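Local coordinates for protein Cbs-cp12 (Microcystis aeruginosa PCC 7806, PDB 5NMU) that joins a pair of CBS domains to a CP12 domain, assembles as a hexamer and probably takes part in redox regulation of photosynthesis, at the interface of chains A and B. Residues are numbered along the deposited sequence; one frame, centred on the assembly and turned at random. Chains: chain A/B, Cbs-cp12.

The interface of chains A and B. Residues chain A 96, 99, 136; chain B 64-65.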
loop_
_atom_site.group_PDB
_atom_site.type_symbol
_atom_site.label_atom_id
_atom_site.label_comp_id
_atom_site.label_asym_id
_atom_site.label_seq_id
_atom_site.Cartn_x
_atom_site.Cartn_y
_atom_site.Cartn_z
ATOM N N ARG A 96 15.971 -2.262 9.716
ATOM C CA ARG A 96 14.880 -3.201 9.463
ATOM C C ARG A 96 13.556 -2.677 9.970
ATOM O O ARG A 96 12.564 -2.816 9.248
ATOM C CB ARG A 96 15.170 -4.548 10.081
ATOM C CG ARG A 96 14.116 -5.582 9.763
ATOM C CD ARG A 96 14.599 -6.902 10.205
ATOM N NE ARG A 96 13.676 -7.932 9.730
ATOM C CZ ARG A 96 13.731 -8.547 8.544
ATOM N NH1 ARG A 96 14.673 -8.251 7.634
ATOM N NH2 ARG A 96 12.818 -9.486 8.289
ATOM N N ALA A 99 12.379 -0.076 7.470
ATOM C CA ALA A 99 11.884 -0.753 6.260
ATOM C C ALA A 99 10.501 -1.355 6.465
ATOM O O ALA A 99 9.638 -1.171 5.631
ATOM C CB ALA A 99 12.868 -1.820 5.788
ATOM N N LEU A 136 20.663 -10.846 9.051
ATOM C CA LEU A 136 19.619 -10.738 10.063
ATOM C C LEU A 136 19.212 -12.137 10.579
ATOM O O LEU A 136 19.160 -13.137 9.832
ATOM C CB LEU A 136 18.381 -9.942 9.562
ATOM C CG LEU A 136 18.288 -8.416 9.795
ATOM C CD1 LEU A 136 17.873 -8.068 11.219
ATOM C CD2 LEU A 136 19.572 -7.664 9.445
ATOM N N ALA B 64 18.983 -3.260 5.849
ATOM C CA ALA B 64 17.919 -3.974 6.550
ATOM C C ALA B 64 17.933 -5.479 6.393
ATOM O O ALA B 64 17.373 -6.155 7.228
ATOM C CB ALA B 64 16.553 -3.450 6.169
ATOM N N PHE B 65 18.557 -5.997 5.332
ATOM C CA PHE B 65 18.662 -7.471 5.112
ATOM C C PHE B 65 20.061 -7.980 5.285
ATOM O O PHE B 65 20.374 -9.071 4.862
ATOM C CB PHE B 65 18.104 -7.849 3.722
ATOM C CG PHE B 65 16.662 -7.663 3.660
ATOM C CD1 PHE B 65 15.821 -8.667 4.047
ATOM C CD2 PHE B 65 16.135 -6.395 3.373
ATOM C CE1 PHE B 65 14.444 -8.465 4.107
ATOM C CE2 PHE B 65 14.777 -6.170 3.432
ATOM C CZ PHE B 65 13.921 -7.211 3.798
#
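At the seam where the CBS domains of two chains meet, A:Arg96 on helix 91-101 lies over B:Ala64 and B:Phe65, the residues that follow helix 55-63 of the partner. The arginine side chain starts with CG anti to its backbone N (chi1 -176°) and runs extended to NE, its methylenes passing the oxygen tip of the B:Ala64 carbonyl before the guanidinium bends towards chain B. There NH1 gives a weak hydrogen bond to B:Ala64 O, 3.4 Å long, with the oxygen in the plane of the guanidinium at its edge. The same nitrogen comes within 3.5 Å of CE1 of B:Phe65, over the rim of the ring; the two side chains cross at about a right angle, their planes 76° apart. An alanine at A:Arg96 would probably leave the carbonyl of B:Ala64 without this donor and open a gap beside the rim of the phenyl ring. The flat ring of B:Phe65 gives the NH1 tip a rim to pack on, which may be why an aromatic residue suits this place. B:Ala64 is small enough to let the helix come near: its CB lies 3.7 Å from CA of A:Arg96 and 4.0 Å from CB of A:Ala99, one helical turn on, where another short side chain permits the approach. A:Leu136 borders the carbonyl with apolar bulk, its CD2 3.5 Å from B:Ala64 O. The patch thus packs a helix of one CBS pair against a helix end of the other, beside the loop leading into helix 138-156, and the two-fold axis repeats it with the chains exchanged.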